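Local coordinates for protein methylmalonate-semialdehyde dehydrogenase (Oceanimonas doudoroffii, PDB 4ZZ7) that catalyses the NAD-dependent, CoA-acylating oxidation of methylmalonate semialdehyde as a member of the aldehyde dehydrogenase family, at residues Lys122-Arg127 and Ser135-Gln140; Val268-Gly273 and Asn440-Val445; Lys303-Met308 and Gly369-His374. All coordinates share one frame; numbering follows the deposited sequence.

Contact 1 of 3, residues Lys122-Arg127 and Ser135-Gln140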
loop_
_atom_site.group_PDB
_atom_site.type_symbol
_atom_site.label_atom_id
_atom_site.label_comp_id
_atom_site.label_asym_id
_atom_site.label_seq_id
_atom_site.Cartn_x
_atom_site.Cartn_y
_atom_site.Cartn_z
ATOM N N LYS A 122 -7.099 5.726 -3.616
ATOM C CA LYS A 122 -7.635 4.501 -2.983
ATOM C C LYS A 122 -7.562 4.624 -1.484
ATOM O O LYS A 122 -6.505 4.936 -0.919
ATOM C CB LYS A 122 -6.880 3.238 -3.402
ATOM C CG LYS A 122 -7.084 2.849 -4.859
ATOM C CD LYS A 122 -6.245 1.662 -5.271
ATOM C CE LYS A 122 -6.691 1.140 -6.619
ATOM N NZ LYS A 122 -5.861 0.000 -7.093
ATOM N N GLY A 123 -8.721 4.438 -0.858
ATOM C CA GLY A 123 -8.813 4.255 0.574
ATOM C C GLY A 123 -8.652 2.780 0.888
ATOM O O GLY A 123 -8.482 1.969 -0.013
ATOM N N GLU A 124 -8.725 2.451 2.177
ATOM C CA GLU A 124 -8.580 1.089 2.700
ATOM C C GLU A 124 -9.926 0.559 3.202
ATOM O O GLU A 124 -10.578 1.228 4.014
ATOM C CB GLU A 124 -7.609 1.102 3.871
ATOM C CG GLU A 124 -6.173 1.368 3.507
ATOM C CD GLU A 124 -5.300 1.529 4.741
ATOM O OE1 GLU A 124 -5.733 2.302 5.680
ATOM O OE2 GLU A 124 -4.195 0.908 4.757
ATOM N N HIS A 125 -10.312 -0.642 2.742
ATOM C CA HIS A 125 -11.612 -1.270 3.062
ATOM C C HIS A 125 -11.386 -2.440 3.956
ATOM O O HIS A 125 -10.532 -3.261 3.673
ATOM C CB HIS A 125 -12.297 -1.790 1.806
ATOM C CG HIS A 125 -13.702 -2.280 2.021
ATOM N ND1 HIS A 125 -14.817 -1.506 1.751
ATOM C CD2 HIS A 125 -14.174 -3.484 2.427
ATOM C CE1 HIS A 125 -15.911 -2.204 1.998
ATOM N NE2 HIS A 125 -15.549 -3.409 2.407
ATOM N N SER A 126 -12.177 -2.544 5.015
ATOM C CA SER A 126 -11.997 -3.588 6.028
ATOM C C SER A 126 -13.309 -4.336 6.212
ATOM O O SER A 126 -14.328 -3.736 6.537
ATOM C CB SER A 126 -11.537 -2.978 7.371
ATOM O OG SER A 126 -10.174 -2.613 7.375
ATOM N N ARG A 127 -13.265 -5.647 6.006
ATOM C CA ARG A 127 -14.427 -6.523 6.169
ATOM C C ARG A 127 -14.492 -7.016 7.607
ATOM O O ARG A 127 -13.496 -7.491 8.170
ATOM C CB ARG A 127 -14.301 -7.713 5.212
ATOM C CG ARG A 127 -15.412 -8.754 5.260
ATOM C CD ARG A 127 -15.163 -9.897 4.263
ATOM N NE ARG A 127 -16.174 -10.971 4.392
ATOM C CZ ARG A 127 -16.031 -12.136 5.051
ATOM N NH1 ARG A 127 -14.888 -12.455 5.655
ATOM N NH2 ARG A 127 -17.045 -13.006 5.101
ATOM N N SER A 135 -15.992 -1.427 7.585
ATOM C CA SER A 135 -15.525 -0.045 7.704
ATOM C C SER A 135 -14.503 0.215 6.627
ATOM O O SER A 135 -13.858 -0.716 6.178
ATOM C CB SER A 135 -14.939 0.228 9.107
ATOM O OG SER A 135 -14.554 1.573 9.281
ATOM N N TRP A 136 -14.383 1.478 6.213
ATOM C CA TRP A 136 -13.451 1.880 5.140
ATOM C C TRP A 136 -13.073 3.344 5.202
ATOM O O TRP A 136 -13.870 4.175 5.652
ATOM C CB TRP A 136 -14.020 1.567 3.740
ATOM C CG TRP A 136 -15.195 2.392 3.361
ATOM C CD1 TRP A 136 -15.175 3.584 2.706
ATOM C CD2 TRP A 136 -16.577 2.091 3.614
ATOM N NE1 TRP A 136 -16.450 4.049 2.532
ATOM C CE2 TRP A 136 -17.337 3.152 3.079
ATOM C CE3 TRP A 136 -17.252 1.027 4.247
ATOM C CZ2 TRP A 136 -18.747 3.188 3.157
ATOM C CZ3 TRP A 136 -18.672 1.077 4.326
ATOM C CH2 TRP A 136 -19.386 2.152 3.782
ATOM N N SER A 137 -11.867 3.664 4.718
ATOM C CA SER A 137 -11.415 5.063 4.669
ATOM C C SER A 137 -11.682 5.696 3.311
ATOM O O SER A 137 -11.731 5.016 2.280
ATOM C CB SER A 137 -9.941 5.222 5.083
ATOM O OG SER A 137 -9.048 4.518 4.266
ATOM N N GLU A 138 -11.885 7.003 3.326
ATOM C CA GLU A 138 -11.968 7.769 2.110
ATOM C C GLU A 138 -11.116 9.011 2.284
ATOM O O GLU A 138 -11.087 9.607 3.371
ATOM C CB GLU A 138 -13.415 8.151 1.810
ATOM C CG GLU A 138 -14.359 6.987 1.498
ATOM C CD GLU A 138 -15.626 7.445 0.781
ATOM O OE1 GLU A 138 -15.864 8.661 0.690
ATOM O OE2 GLU A 138 -16.384 6.605 0.274
ATOM N N PHE A 139 -10.421 9.394 1.212
ATOM C CA PHE A 139 -9.600 10.623 1.198
ATOM C C PHE A 139 -10.248 11.706 0.336
ATOM O O PHE A 139 -9.952 11.873 -0.860
ATOM C CB PHE A 139 -8.166 10.308 0.782
ATOM C CG PHE A 139 -7.511 9.309 1.677
ATOM C CD1 PHE A 139 -7.240 9.621 2.997
ATOM C CD2 PHE A 139 -7.192 8.051 1.208
ATOM C CE1 PHE A 139 -6.654 8.695 3.840
ATOM C CE2 PHE A 139 -6.598 7.113 2.035
ATOM C CZ PHE A 139 -6.321 7.437 3.355
ATOM N N GLN A 140 -11.141 12.451 0.979
ATOM C CA GLN A 140 -12.009 13.381 0.287
ATOM C C GLN A 140 -11.341 14.719 0.185
ATOM O O GLN A 140 -10.365 14.978 0.893
ATOM C CB GLN A 140 -13.324 13.495 1.021
ATOM C CG GLN A 140 -14.061 12.176 1.013
ATOM C CD GLN A 140 -15.488 12.284 1.476
ATOM O OE1 GLN A 140 -15.913 13.297 2.038
ATOM N NE2 GLN A 140 -16.248 11.230 1.232
#
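Ser137 grips Glu124 from two atoms: its backbone N donates to Glu124 O (2.8 Å), while its OG accepts from Glu124 N (3.0 Å) in an almost straight bond of 173°. Ser137 OG sits between its own backbone N and carbonyl carbon (chi1 60°), and there takes the place that a backbone carbonyl would hold in a regular pair. An alanine here would probably leave Glu124 N without its OG acceptor, the backbone bond from Ser137 N remaining. Gly123 instead meets Ser137 O through a CA-H...O contact; a CB on it would point toward the facing strand, so the absence of a side chain suits Gly123. Beside it, Phe139 turns the edge of its ring, at CE2, to Lys122 O. With His125 CG anti to its backbone N (chi1 -172°), ND1 lies 3.7 Å from Trp136 CB; the rings are nearly parallel (10°) but slid apart. His125 also stacks on Trp136 of the second subunit, and Trp136 on His125 of that subunit. Ser126 and Ser135 exchange two backbone bonds, while Ser126 OG turns to His450 of the third subunit. This is a β-hairpin of the aldehyde dehydrogenase oligomerisation domain, its sheet running on into the second subunit.

Contact 2 of 3, residues Val268-Gly273 and Asn440-Val445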
loop_
_atom_site.group_PDB
_atom_site.type_symbol
_atom_site.label_atom_id
_atom_site.label_comp_id
_atom_site.label_asym_id
_atom_site.label_seq_id
_atom_site.Cartn_x
_atom_site.Cartn_y
_atom_site.Cartn_z
ATOM N N VAL A 268 33.767 16.094 -9.111
ATOM C CA VAL A 268 33.983 17.453 -9.612
ATOM C C VAL A 268 32.978 17.691 -10.718
ATOM O O VAL A 268 32.232 18.654 -10.696
ATOM C CB VAL A 268 35.436 17.646 -10.123
ATOM C CG1 VAL A 268 35.607 18.893 -10.971
ATOM C CG2 VAL A 268 36.393 17.705 -8.951
ATOM N N ASN A 269 32.940 16.779 -11.666
ATOM C CA ASN A 269 32.075 16.933 -12.807
ATOM C C ASN A 269 30.603 17.066 -12.390
ATOM O O ASN A 269 29.854 17.886 -12.945
ATOM C CB ASN A 269 32.278 15.765 -13.788
ATOM C CG ASN A 269 31.660 16.022 -15.167
ATOM O OD1 ASN A 269 31.718 17.133 -15.714
ATOM N ND2 ASN A 269 31.082 14.987 -15.744
ATOM N N GLN A 270 30.197 16.292 -11.394
ATOM C CA GLN A 270 28.848 16.411 -10.875
ATOM C C GLN A 270 28.648 17.656 -10.013
ATOM O O GLN A 270 27.573 18.253 -10.046
ATOM C CB GLN A 270 28.447 15.158 -10.123
ATOM C CG GLN A 270 28.007 14.021 -11.038
ATOM C CD GLN A 270 27.321 12.899 -10.273
ATOM O OE1 GLN A 270 26.119 12.705 -10.408
ATOM N NE2 GLN A 270 28.074 12.182 -9.433
ATOM N N LEU A 271 29.681 18.073 -9.281
ATOM C CA LEU A 271 29.594 19.280 -8.429
ATOM C C LEU A 271 29.500 20.610 -9.186
ATOM O O LEU A 271 29.102 21.615 -8.609
ATOM C CB LEU A 271 30.754 19.319 -7.422
ATOM C CG LEU A 271 30.637 18.320 -6.242
ATOM C CD1 LEU A 271 31.977 18.179 -5.541
ATOM C CD2 LEU A 271 29.559 18.719 -5.241
ATOM N N LEU A 272 29.883 20.612 -10.458
ATOM C CA LEU A 272 29.725 21.774 -11.338
ATOM C C LEU A 272 28.275 22.153 -11.491
ATOM O O LEU A 272 27.897 23.299 -11.285
ATOM C CB LEU A 272 30.265 21.466 -12.745
ATOM C CG LEU A 272 31.746 21.660 -13.031
ATOM C CD1 LEU A 272 32.119 20.990 -14.336
ATOM C CD2 LEU A 272 32.054 23.145 -13.095
ATOM N N GLY A 273 27.477 21.173 -11.906
ATOM C CA GLY A 273 26.045 21.374 -12.134
ATOM C C GLY A 273 25.285 21.608 -10.843
ATOM O O GLY A 273 24.342 22.388 -10.804
ATOM N N ASN A 440 26.679 9.450 -4.115
ATOM C CA ASN A 440 27.287 9.880 -5.378
ATOM C C ASN A 440 26.346 10.620 -6.336
ATOM O O ASN A 440 26.552 10.610 -7.547
ATOM C CB ASN A 440 27.909 8.676 -6.075
ATOM C CG ASN A 440 28.940 7.960 -5.203
ATOM O OD1 ASN A 440 30.037 8.461 -4.980
ATOM N ND2 ASN A 440 28.602 6.783 -4.737
ATOM N N ILE A 441 25.324 11.262 -5.761
ATOM C CA ILE A 441 24.367 12.114 -6.465
ATOM C C ILE A 441 24.329 13.412 -5.664
ATOM O O ILE A 441 23.707 13.464 -4.625
ATOM C CB ILE A 441 22.917 11.563 -6.444
ATOM C CG1 ILE A 441 22.790 10.195 -7.105
ATOM C CG2 ILE A 441 21.965 12.553 -7.125
ATOM C CD1 ILE A 441 22.831 10.256 -8.619
ATOM N N PRO A 442 24.980 14.477 -6.142
ATOM C CA PRO A 442 24.943 15.747 -5.406
ATOM C C PRO A 442 23.543 16.412 -5.343
ATOM O O PRO A 442 23.294 17.219 -4.454
ATOM C CB PRO A 442 25.898 16.611 -6.211
ATOM C CG PRO A 442 25.758 16.127 -7.615
ATOM C CD PRO A 442 25.535 14.644 -7.509
ATOM N N LEU A 443 22.641 16.092 -6.274
ATOM C CA LEU A 443 21.280 16.637 -6.280
ATOM C C LEU A 443 20.258 15.514 -6.127
ATOM O O LEU A 443 19.556 15.166 -7.085
ATOM C CB LEU A 443 21.012 17.392 -7.582
ATOM C CG LEU A 443 21.926 18.565 -7.927
ATOM C CD1 LEU A 443 21.640 19.041 -9.351
ATOM C CD2 LEU A 443 21.764 19.696 -6.906
ATOM N N PRO A 444 20.153 14.935 -4.920
ATOM C CA PRO A 444 19.240 13.808 -4.712
ATOM C C PRO A 444 17.817 14.298 -4.592
ATOM O O PRO A 444 17.215 14.195 -3.534
ATOM C CB PRO A 444 19.744 13.196 -3.406
ATOM C CG PRO A 444 20.312 14.350 -2.651
ATOM C CD PRO A 444 20.857 15.302 -3.675
ATOM N N VAL A 445 17.305 14.843 -5.699
ATOM C CA VAL A 445 15.944 15.347 -5.798
ATOM C C VAL A 445 14.984 14.169 -6.032
ATOM O O VAL A 445 15.113 13.432 -7.022
ATOM C CB VAL A 445 15.800 16.350 -6.928
ATOM C CG1 VAL A 445 14.373 16.854 -6.997
ATOM C CG2 VAL A 445 16.712 17.525 -6.697
#
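Gln270 reaches from helix 264-276 to the backbone of the 440-445 loop and supplies the one hydrogen bond between them, from Gln270 NE2 to Asn440 O at 2.9 Å. The N-H points well at the oxygen (159°), and Asn440 O lies close to the plane of the Gln270 amide, but the donor stands above the carbonyl plane of Asn440. With Gln270 CG beside the backbone N (chi1 -80°), the chain runs on extended (chi2 -167°), which carries the amide out to the loop. Asn440 suits its place for another reason: its backbone has a left-handed helical conformation, which asparagine tolerates well, and its ND2 bonds to Thr419 O and to Arg483 O of the third subunit.

Van der Waals packing belongs mainly to Pro442, whose ring crosses the Gln270 side chain at about a right angle. Pro442 CG rests 3.8 Å from Gln270 CB, and Pro442 CD comes 3.5 Å from Gln270 OE1, so the compact, puckered ring covers both the root and the amide of the glutamine. A looser apolar touch joins Leu271 CD2 to Pro442 CB at 4.3 Å; both side chains also pack on Leu286 of strand 286-292. Phe418 of strand 411-418 is touched from both segments, by Gln270, Leu271 and Asn440.

The whole is a helix-to-loop packing in the α/β catalytic domain of an aldehyde dehydrogenase, where the helix of a β-α-β unit, between parallel strands 254-258 and 286-292, meets the loop that follows strand 436-439.

Contact 3 of 3, residues Lys303-Met308 and Gly369-His374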
loop_
_atom_site.group_PDB
_atom_site.type_symbol
_atom_site.label_atom_id
_atom_site.label_comp_id
_atom_site.label_asym_id
_atom_site.label_seq_id
_atom_site.Cartn_x
_atom_site.Cartn_y
_atom_site.Cartn_z
ATOM N N LYS A 303 41.271 20.071 -9.049
ATOM C CA LYS A 303 40.457 19.699 -10.221
ATOM C C LYS A 303 39.247 20.585 -10.469
ATOM O O LYS A 303 38.845 20.779 -11.609
ATOM C CB LYS A 303 39.976 18.264 -10.068
ATOM C CG LYS A 303 41.121 17.287 -10.019
ATOM C CD LYS A 303 40.659 15.866 -10.195
ATOM C CE LYS A 303 41.829 14.910 -10.028
ATOM N NZ LYS A 303 41.549 13.584 -10.640
ATOM N N MET A 304 38.672 21.092 -9.382
ATOM C CA MET A 304 37.517 21.965 -9.435
ATOM C C MET A 304 37.899 23.291 -10.045
ATOM O O MET A 304 37.151 23.792 -10.869
ATOM C CB MET A 304 36.924 22.162 -8.037
ATOM C CG MET A 304 35.503 22.713 -8.009
ATOM S SD MET A 304 34.176 21.735 -8.784
ATOM C CE MET A 304 33.978 22.657 -10.295
ATOM N N THR A 305 39.058 23.836 -9.652
ATOM C CA THR A 305 39.604 25.079 -10.239
ATOM C C THR A 305 39.742 24.939 -11.741
ATOM O O THR A 305 39.386 25.855 -12.480
ATOM C CB THR A 305 40.999 25.489 -9.674
ATOM O OG1 THR A 305 40.923 25.702 -8.260
ATOM C CG2 THR A 305 41.485 26.793 -10.301
ATOM N N GLN A 306 40.253 23.796 -12.181
ATOM C CA GLN A 306 40.497 23.553 -13.600
ATOM C C GLN A 306 39.209 23.519 -14.405
ATOM O O GLN A 306 39.057 24.285 -15.358
ATOM C CB GLN A 306 41.279 22.249 -13.824
ATOM C CG GLN A 306 42.752 22.334 -13.456
ATOM C CD GLN A 306 43.616 23.067 -14.475
ATOM O OE1 GLN A 306 43.127 23.731 -15.395
ATOM N NE2 GLN A 306 44.927 22.942 -14.310
ATOM N N ALA A 307 38.286 22.645 -14.015
ATOM C CA ALA A 307 36.976 22.529 -14.690
ATOM C C ALA A 307 36.143 23.821 -14.685
ATOM O O ALA A 307 35.354 24.051 -15.603
ATOM C CB ALA A 307 36.165 21.408 -14.067
ATOM N N MET A 308 36.333 24.634 -13.643
ATOM C CA MET A 308 35.616 25.883 -13.458
ATOM C C MET A 308 36.055 26.968 -14.444
ATOM O O MET A 308 35.300 27.917 -14.686
ATOM C CB MET A 308 35.785 26.363 -12.014
ATOM C CG MET A 308 34.551 27.023 -11.442
ATOM S SD MET A 308 34.777 27.539 -9.738
ATOM C CE MET A 308 35.098 25.970 -9.008
ATOM N N GLY A 369 30.954 32.005 -11.405
ATOM C CA GLY A 369 31.151 30.854 -10.529
ATOM C C GLY A 369 32.382 31.043 -9.662
ATOM O O GLY A 369 33.473 31.215 -10.179
ATOM N N THR A 370 32.200 31.023 -8.345
ATOM C CA THR A 370 33.286 31.260 -7.401
ATOM C C THR A 370 33.549 30.031 -6.531
ATOM O O THR A 370 32.626 29.303 -6.200
ATOM C CB THR A 370 33.015 32.499 -6.504
ATOM O OG1 THR A 370 32.419 32.098 -5.273
ATOM C CG2 THR A 370 32.123 33.489 -7.179
ATOM N N LEU A 371 34.814 29.837 -6.157
ATOM C CA LEU A 371 35.238 28.766 -5.252
ATOM C C LEU A 371 35.882 29.408 -4.043
ATOM O O LEU A 371 36.782 30.227 -4.210
ATOM C CB LEU A 371 36.255 27.874 -5.933
ATOM C CG LEU A 371 36.252 26.406 -5.526
ATOM C CD1 LEU A 371 37.401 25.675 -6.191
ATOM C CD2 LEU A 371 36.371 26.238 -4.028
ATOM N N ILE A 372 35.415 29.066 -2.840
ATOM C CA ILE A 372 36.026 29.535 -1.578
ATOM C C ILE A 372 36.641 28.316 -0.888
ATOM O O ILE A 372 36.037 27.258 -0.890
ATOM C CB ILE A 372 35.002 30.223 -0.664
ATOM C CG1 ILE A 372 34.301 31.344 -1.428
ATOM C CG2 ILE A 372 35.709 30.808 0.536
ATOM C CD1 ILE A 372 33.193 32.048 -0.670
ATOM N N ASP A 373 37.840 28.445 -0.328
ATOM C CA ASP A 373 38.525 27.307 0.319
ATOM C C ASP A 373 38.854 27.714 1.756
ATOM O O ASP A 373 38.842 28.904 2.094
ATOM C CB ASP A 373 39.774 26.893 -0.499
ATOM C CG ASP A 373 40.403 25.523 -0.069
ATOM O OD1 ASP A 373 39.805 24.719 0.675
ATOM O OD2 ASP A 373 41.545 25.250 -0.493
ATOM N N HIS A 374 39.079 26.714 2.610
ATOM C CA HIS A 374 39.405 26.913 4.044
ATOM C C HIS A 374 38.324 27.701 4.786
ATOM O O HIS A 374 38.622 28.663 5.506
ATOM C CB HIS A 374 40.775 27.591 4.218
ATOM C CG HIS A 374 41.877 26.894 3.489
ATOM N ND1 HIS A 374 42.484 27.429 2.372
ATOM C CD2 HIS A 374 42.455 25.687 3.694
ATOM C CE1 HIS A 374 43.402 26.587 1.928
ATOM N NE2 HIS A 374 43.400 25.519 2.708
#
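Leu371 points its side chain at helix 296-308 and is met there by Met308 and Met304. The closest packing is at Met308, whose terminal methyl CE lies 3.7 Å from Leu371 CD1 and equally close to Leu371 CG. The bend at the last torsion of Met308 (chi3 -61°) puts CE on the leucine, while SD is left beside the backbone, 3.9 Å from Gly369 O. A long, flexible thioether suits this position, since it can follow the contour of both a branched side chain and the bare backbone at Gly369. A CB on Gly369 would point toward Met308; without one, the sulfur lies beside the main chain alone.

Helix and strand run nearly antiparallel (167°), with axes 9.8 Å apart, as in the layered α/β architecture of the aldehyde dehydrogenase catalytic domain; strand 370-373 lies between strands 348-351 and 390-396. Leu371 also touches Val351 and Val393 on those neighbours, and Met308 reaches Phe276 of helix 264-276.

Met304 and Thr305 make the lighter part of the contact, each touching little more than Leu371 CD1. Met304 CG stands 4.0 Å from that methyl and is buried, whereas Thr305 marks the partly exposed side. Its hydroxyl is hydrogen-bonded to Val301 O within the helix, and its side chain crosses that of Leu371 at about a right angle and also touches Val350 of strand 348-351.

Overall arrangement
From the N terminus, contact 1 comes first and closes a short loop: seven residues separate its two segments, in the hairpin that projects toward neighbouring subunits. Contact 2 opens much later, at helix 264-276, and closes only at the 440-445 loop, after 166 residues. Contact 3 is nested inside that span and closes a 60-residue loop between helix 296-308 and strand 370-373. Contacts 2 and 3 adjoin, because their helices pack together through Val268 and Leu272 against Met304. Contact 1 stands apart, its centre about 41 Å from that of contact 2 and about 55 Å from that of contact 3. Contacts 1 and 2 both touch the third subunit, whereas contact 3 stays within its own chain.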